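Local atomic coordinates of omega transaminase (Pseudomonas sp., PDB entry 5LHA), a protein that is an amine transaminase of PLP fold type I that probably transfers amino groups between amines and keto acids through a pyridoxal phosphate cofactor. Residues L153-S166 / G169-L181. Sequence-based numbering, arbitrary orientation.
Sequences LRNGYHGVHMGGTS and GNGVYHYNHGQLL. With PMP (4'-deoxy-4'-aminopyridoxal-5'-phosphate), chain E.
G169 pairs with the type II turn L153-G156 by two backbone hydrogen bonds, G169 N to G156 O (2.8 Å) and N155 N to G169 O (3.1 Å). A side chain on G169 would run into L153 O and R154 CA. N170 meets N155 with the amide planes 76° apart: N170 OD1 sits 3.2 Å from N155 CA, while N170 ND2 makes a weak bond to N155 O and a firmer one to a water that also donates to G156 O. The amide of N155 itself turns to G237.

A chi1 of 178° swings the Y157 ring away from its own backbone N, between PMP and Y173. Its CE2 is 3.3 Å from PMP C4A, near the ring plane, whereas CE1 comes over one face of the Y173 ring, 3.7 Å from Y173 CE1; V172 CG2 covers the opposite face. With an alanine here, a gap is likely to open between PMP and Y173, and both rings would lose this neighbour.

Farther along, the short helix 162-166 faces the returning chain. A chi1 of -52° keeps S166 OG beside its own N, where it donates to M162 O, the two reaching that carbonyl from opposite faces of its plane; OG also receives L181 N at 3.0 Å. The two methyls of L180 divide their contacts, CD1 against T165 CG2 and CD2 against the end of M162. H174 approaches the helix end, its NE2 bonded to G168 O.

Polar bonds at both ends and apolar contacts between them thus fold the 169-181 loop back on the loop after strand 149-153, where Y157, H158 and G159 line the PMP pocket of this fold type I enzyme, while V160 O and M162 N bond to K133 and E129 of the second subunit.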
loop_
_atom_site.group_PDB
_atom_site.type_symbol
_atom_site.label_atom_id
_atom_site.label_comp_id
_atom_site.label_asym_id
_atom_site.label_seq_id
_atom_site.Cartn_x
_atom_site.Cartn_y
_atom_site.Cartn_z
ATOM N N LEU A 153 0.072 -15.503 -12.121
ATOM C CA LEU A 153 0.549 -16.860 -11.927
ATOM C C LEU A 153 2.013 -16.865 -11.515
ATOM O O LEU A 153 2.789 -15.981 -11.890
ATOM C CB LEU A 153 0.388 -17.681 -13.213
ATOM C CG LEU A 153 -1.007 -17.721 -13.851
ATOM C CD1 LEU A 153 -1.001 -18.560 -15.125
ATOM C CD2 LEU A 153 -2.004 -18.279 -12.860
ATOM N N ARG A 154 2.382 -17.884 -10.747
ATOM C CA ARG A 154 3.779 -18.111 -10.433
ATOM C C ARG A 154 4.574 -18.283 -11.715
ATOM O O ARG A 154 4.071 -18.805 -12.715
ATOM C CB ARG A 154 3.934 -19.347 -9.553
ATOM C CG ARG A 154 3.770 -19.061 -8.077
ATOM C CD ARG A 154 3.898 -20.330 -7.255
ATOM N NE ARG A 154 4.479 -20.072 -5.945
ATOM C CZ ARG A 154 3.773 -19.786 -4.857
ATOM N NH1 ARG A 154 2.450 -19.720 -4.922
ATOM N NH2 ARG A 154 4.399 -19.567 -3.705
ATOM N N ASN A 155 5.823 -17.810 -11.682
ATOM C CA ASN A 155 6.740 -17.856 -12.822
ATOM C C ASN A 155 6.252 -17.001 -13.985
ATOM O O ASN A 155 6.840 -17.032 -15.072
ATOM C CB ASN A 155 7.004 -19.302 -13.256
ATOM C CG ASN A 155 7.939 -20.028 -12.299
ATOM O OD1 ASN A 155 7.646 -20.184 -11.113
ATOM N ND2 ASN A 155 9.079 -20.470 -12.816
ATOM N N GLY A 156 5.167 -16.259 -13.785
ATOM C CA GLY A 156 4.710 -15.354 -14.818
ATOM C C GLY A 156 5.622 -14.141 -14.900
ATOM O O GLY A 156 6.151 -13.664 -13.898
ATOM N N TYR A 157 5.836 -13.659 -16.119
ATOM C CA TYR A 157 6.676 -12.491 -16.328
ATOM C C TYR A 157 5.941 -11.491 -17.201
ATOM O O TYR A 157 5.511 -11.828 -18.304
ATOM C CB TYR A 157 8.021 -12.876 -16.944
ATOM C CG TYR A 157 8.881 -11.679 -17.208
ATOM C CD1 TYR A 157 9.497 -10.995 -16.166
ATOM C CD2 TYR A 157 9.107 -11.245 -18.495
ATOM C CE1 TYR A 157 10.291 -9.892 -16.413
ATOM C CE2 TYR A 157 9.902 -10.159 -18.746
ATOM C CZ TYR A 157 10.488 -9.485 -17.719
ATOM O OH TYR A 157 11.265 -8.394 -17.989
ATOM N N HIS A 158 5.855 -10.246 -16.722
ATOM C CA HIS A 158 5.046 -9.223 -17.365
ATOM C C HIS A 158 5.784 -7.885 -17.430
ATOM O O HIS A 158 5.155 -6.821 -17.414
ATOM C CB HIS A 158 3.716 -9.063 -16.618
ATOM C CG HIS A 158 3.006 -10.359 -16.382
ATOM N ND1 HIS A 158 2.402 -11.069 -17.397
ATOM C CD2 HIS A 158 2.852 -11.100 -15.260
ATOM C CE1 HIS A 158 1.885 -12.181 -16.905
ATOM N NE2 HIS A 158 2.148 -12.224 -15.610
ATOM N N GLY A 159 7.109 -7.919 -17.543
ATOM C CA GLY A 159 7.885 -6.699 -17.660
ATOM C C GLY A 159 8.336 -6.120 -16.331
ATOM O O GLY A 159 8.121 -6.688 -15.256
ATOM N N VAL A 160 8.939 -4.927 -16.410
ATOM C CA VAL A 160 9.672 -4.371 -15.272
ATOM C C VAL A 160 9.299 -2.925 -14.955
ATOM O O VAL A 160 9.993 -2.268 -14.172
ATOM C CB VAL A 160 11.193 -4.465 -15.496
ATOM C CG1 VAL A 160 11.630 -5.908 -15.631
ATOM C CG2 VAL A 160 11.593 -3.672 -16.720
ATOM N N HIS A 161 8.203 -2.422 -15.520
ATOM C CA HIS A 161 7.596 -1.247 -14.917
ATOM C C HIS A 161 6.991 -1.680 -13.583
ATOM O O HIS A 161 6.782 -2.873 -13.340
ATOM C CB HIS A 161 6.541 -0.631 -15.842
ATOM C CG HIS A 161 7.077 -0.172 -17.169
ATOM N ND1 HIS A 161 8.358 0.300 -17.346
ATOM C CD2 HIS A 161 6.496 -0.133 -18.393
ATOM C CE1 HIS A 161 8.542 0.622 -18.614
ATOM N NE2 HIS A 161 7.429 0.360 -19.274
ATOM N N MET A 162 6.711 -0.713 -12.705
ATOM C CA MET A 162 6.373 -1.085 -11.335
ATOM C C MET A 162 5.090 -1.901 -11.260
ATOM O O MET A 162 5.030 -2.902 -10.535
ATOM C CB MET A 162 6.275 0.153 -10.448
ATOM C CG MET A 162 7.632 0.622 -9.958
ATOM S SD MET A 162 7.522 1.950 -8.752
ATOM C CE MET A 162 9.215 2.048 -8.167
ATOM N N GLY A 163 4.071 -1.521 -12.028
ATOM C CA GLY A 163 2.858 -2.315 -12.110
ATOM C C GLY A 163 3.149 -3.735 -12.550
ATOM O O GLY A 163 2.807 -4.688 -11.849
ATOM N N GLY A 164 3.798 -3.884 -13.708
ATOM C CA GLY A 164 4.125 -5.212 -14.205
ATOM C C GLY A 164 5.072 -5.978 -13.301
ATOM O O GLY A 164 4.980 -7.205 -13.191
ATOM N N THR A 165 6.019 -5.276 -12.667
ATOM C CA THR A 165 6.870 -5.933 -11.677
ATOM C C THR A 165 6.039 -6.480 -10.520
ATOM O O THR A 165 6.340 -7.552 -9.984
ATOM C CB THR A 165 7.949 -4.976 -11.151
ATOM O OG1 THR A 165 8.602 -4.312 -12.241
ATOM C CG2 THR A 165 9.001 -5.738 -10.363
ATOM N N SER A 166 4.998 -5.745 -10.111
ATOM C CA SER A 166 4.201 -6.161 -8.960
ATOM C C SER A 166 3.465 -7.472 -9.209
ATOM O O SER A 166 3.228 -8.233 -8.266
ATOM C CB SER A 166 3.222 -5.057 -8.583
ATOM O OG SER A 166 3.923 -3.836 -8.434
ATOM N N GLY A 169 5.695 -13.278 -11.191
ATOM C CA GLY A 169 5.707 -14.440 -10.327
ATOM C C GLY A 169 7.071 -15.020 -10.027
ATOM O O GLY A 169 7.143 -16.135 -9.495
ATOM N N ASN A 170 8.153 -14.304 -10.344
ATOM C CA ASN A 170 9.521 -14.735 -10.061
ATOM C C ASN A 170 10.154 -13.712 -9.135
ATOM O O ASN A 170 10.210 -12.524 -9.471
ATOM C CB ASN A 170 10.360 -14.848 -11.337
ATOM C CG ASN A 170 9.770 -15.796 -12.356
ATOM O OD1 ASN A 170 9.801 -17.013 -12.183
ATOM N ND2 ASN A 170 9.235 -15.241 -13.436
ATOM N N GLY A 171 10.651 -14.182 -7.986
ATOM C CA GLY A 171 11.214 -13.290 -6.989
ATOM C C GLY A 171 12.441 -12.522 -7.450
ATOM O O GLY A 171 12.682 -11.405 -6.987
ATOM N N VAL A 172 13.245 -13.108 -8.348
ATOM C CA VAL A 172 14.514 -12.479 -8.728
ATOM C C VAL A 172 14.315 -11.053 -9.232
ATOM O O VAL A 172 15.177 -10.194 -9.019
ATOM C CB VAL A 172 15.266 -13.340 -9.766
ATOM C CG1 VAL A 172 15.660 -14.677 -9.157
ATOM C CG2 VAL A 172 14.431 -13.542 -11.025
ATOM N N TYR A 173 13.159 -10.757 -9.837
ATOM C CA TYR A 173 12.842 -9.416 -10.323
ATOM C C TYR A 173 12.306 -8.483 -9.251
ATOM O O TYR A 173 12.124 -7.292 -9.538
ATOM C CB TYR A 173 11.805 -9.481 -11.448
ATOM C CG TYR A 173 12.203 -10.370 -12.596
ATOM C CD1 TYR A 173 13.063 -9.915 -13.584
ATOM C CD2 TYR A 173 11.737 -11.670 -12.679
ATOM C CE1 TYR A 173 13.429 -10.728 -14.629
ATOM C CE2 TYR A 173 12.103 -12.490 -13.721
ATOM C CZ TYR A 173 12.948 -12.013 -14.690
ATOM O OH TYR A 173 13.309 -12.836 -15.728
ATOM N N HIS A 174 11.991 -8.999 -8.061
ATOM C CA HIS A 174 11.422 -8.239 -6.957
ATOM C C HIS A 174 12.456 -7.788 -5.937
ATOM O O HIS A 174 12.344 -6.680 -5.405
ATOM C CB HIS A 174 10.372 -9.080 -6.212
ATOM C CG HIS A 174 9.069 -9.247 -6.938
ATOM N ND1 HIS A 174 7.997 -8.397 -6.752
ATOM C CD2 HIS A 174 8.655 -10.183 -7.825
ATOM C CE1 HIS A 174 6.986 -8.796 -7.501
ATOM N NE2 HIS A 174 7.359 -9.876 -8.164
ATOM N N TYR A 175 13.469 -8.618 -5.663
ATOM C CA TYR A 175 14.220 -8.504 -4.414
ATOM C C TYR A 175 14.826 -7.119 -4.213
ATOM O O TYR A 175 14.838 -6.606 -3.090
ATOM C CB TYR A 175 15.328 -9.556 -4.364
ATOM C CG TYR A 175 14.867 -10.990 -4.450
ATOM C CD1 TYR A 175 13.767 -11.441 -3.735
ATOM C CD2 TYR A 175 15.554 -11.903 -5.236
ATOM C CE1 TYR A 175 13.358 -12.763 -3.819
ATOM C CE2 TYR A 175 15.154 -13.219 -5.319
ATOM C CZ TYR A 175 14.061 -13.645 -4.608
ATOM O OH TYR A 175 13.692 -14.965 -4.711
ATOM N N ASN A 176 15.302 -6.481 -5.285
ATOM C CA ASN A 176 16.104 -5.269 -5.170
ATOM C C ASN A 176 15.288 -3.975 -5.284
ATOM O O ASN A 176 15.874 -2.913 -5.536
ATOM C CB ASN A 176 17.206 -5.263 -6.236
ATOM C CG ASN A 176 18.296 -6.303 -5.976
ATOM O OD1 ASN A 176 18.560 -6.663 -4.834
ATOM N ND2 ASN A 176 18.957 -6.758 -7.040
ATOM N N HIS A 177 13.963 -4.024 -5.121
ATOM C CA HIS A 177 13.165 -2.835 -5.402
ATOM C C HIS A 177 12.073 -2.499 -4.388
ATOM O O HIS A 177 11.290 -1.576 -4.647
ATOM C CB HIS A 177 12.542 -2.955 -6.800
ATOM C CG HIS A 177 13.552 -3.095 -7.901
ATOM N ND1 HIS A 177 14.399 -2.072 -8.269
ATOM C CD2 HIS A 177 13.843 -4.134 -8.718
ATOM C CE1 HIS A 177 15.173 -2.476 -9.259
ATOM N NE2 HIS A 177 14.856 -3.724 -9.554
ATOM N N GLY A 178 11.962 -3.225 -3.273
ATOM C CA GLY A 178 11.014 -2.885 -2.213
ATOM C C GLY A 178 9.548 -3.185 -2.526
ATOM O O GLY A 178 9.201 -3.920 -3.459
ATOM N N GLN A 179 8.676 -2.583 -1.712
ATOM C CA GLN A 179 7.237 -2.784 -1.839
ATOM C C GLN A 179 6.710 -2.019 -3.035
ATOM O O GLN A 179 6.953 -0.818 -3.178
ATOM C CB GLN A 179 6.497 -2.349 -0.566
ATOM C CG GLN A 179 4.954 -2.328 -0.663
ATOM C CD GLN A 179 4.285 -3.669 -1.002
ATOM O OE1 GLN A 179 4.802 -4.748 -0.701
ATOM N NE2 GLN A 179 3.108 -3.589 -1.628
ATOM N N LEU A 180 5.991 -2.719 -3.894
ATOM C CA LEU A 180 5.393 -2.061 -5.042
ATOM C C LEU A 180 3.874 -2.074 -4.894
ATOM O O LEU A 180 3.355 -1.800 -3.810
ATOM C CB LEU A 180 5.899 -2.729 -6.323
ATOM C CG LEU A 180 7.446 -2.726 -6.409
ATOM C CD1 LEU A 180 7.950 -3.460 -7.635
ATOM C CD2 LEU A 180 8.088 -1.325 -6.324
ATOM N N LEU A 181 3.139 -2.385 -5.952
ATOM C CA LEU A 181 1.689 -2.264 -5.881
ATOM C C LEU A 181 1.108 -3.287 -4.908
ATOM O O LEU A 181 1.488 -4.461 -4.922
ATOM C CB LEU A 181 1.077 -2.443 -7.265
ATOM C CG LEU A 181 -0.316 -1.832 -7.437
ATOM C CD1 LEU A 181 -0.218 -0.312 -7.490
ATOM C CD2 LEU A 181 -0.973 -2.371 -8.688
HETATM N N1 PMP E . 5.624 -9.832 -20.806
HETATM C C2 PMP E . 6.207 -10.893 -21.481
HETATM C C2A PMP E . 5.517 -12.227 -21.575
HETATM C C3 PMP E . 7.570 -10.833 -21.735
HETATM O O3 PMP E . 8.264 -11.969 -22.056
HETATM C C4 PMP E . 8.235 -9.612 -21.652
HETATM C C4A PMP E . 9.704 -9.535 -22.009
HETATM N N4A PMP E . 10.241 -10.861 -22.235
HETATM C C5 PMP E . 7.550 -8.470 -21.232
HETATM C C6 PMP E . 6.228 -8.599 -20.807
HETATM C C5A PMP E . 8.252 -7.120 -21.246
HETATM O O4P PMP E . 8.659 -6.780 -22.562
HETATM P P PMP E . 9.698 -5.579 -22.869
HETATM O O1P PMP E . 11.093 -6.146 -22.677
HETATM O O2P PMP E . 9.523 -5.156 -24.313
HETATM O O3P PMP E . 9.510 -4.396 -21.941
HETATM O O HOH W 1 8.674 -12.626 -12.783
HETATM O O HOH W 2 3.346 -6.476 -5.354
#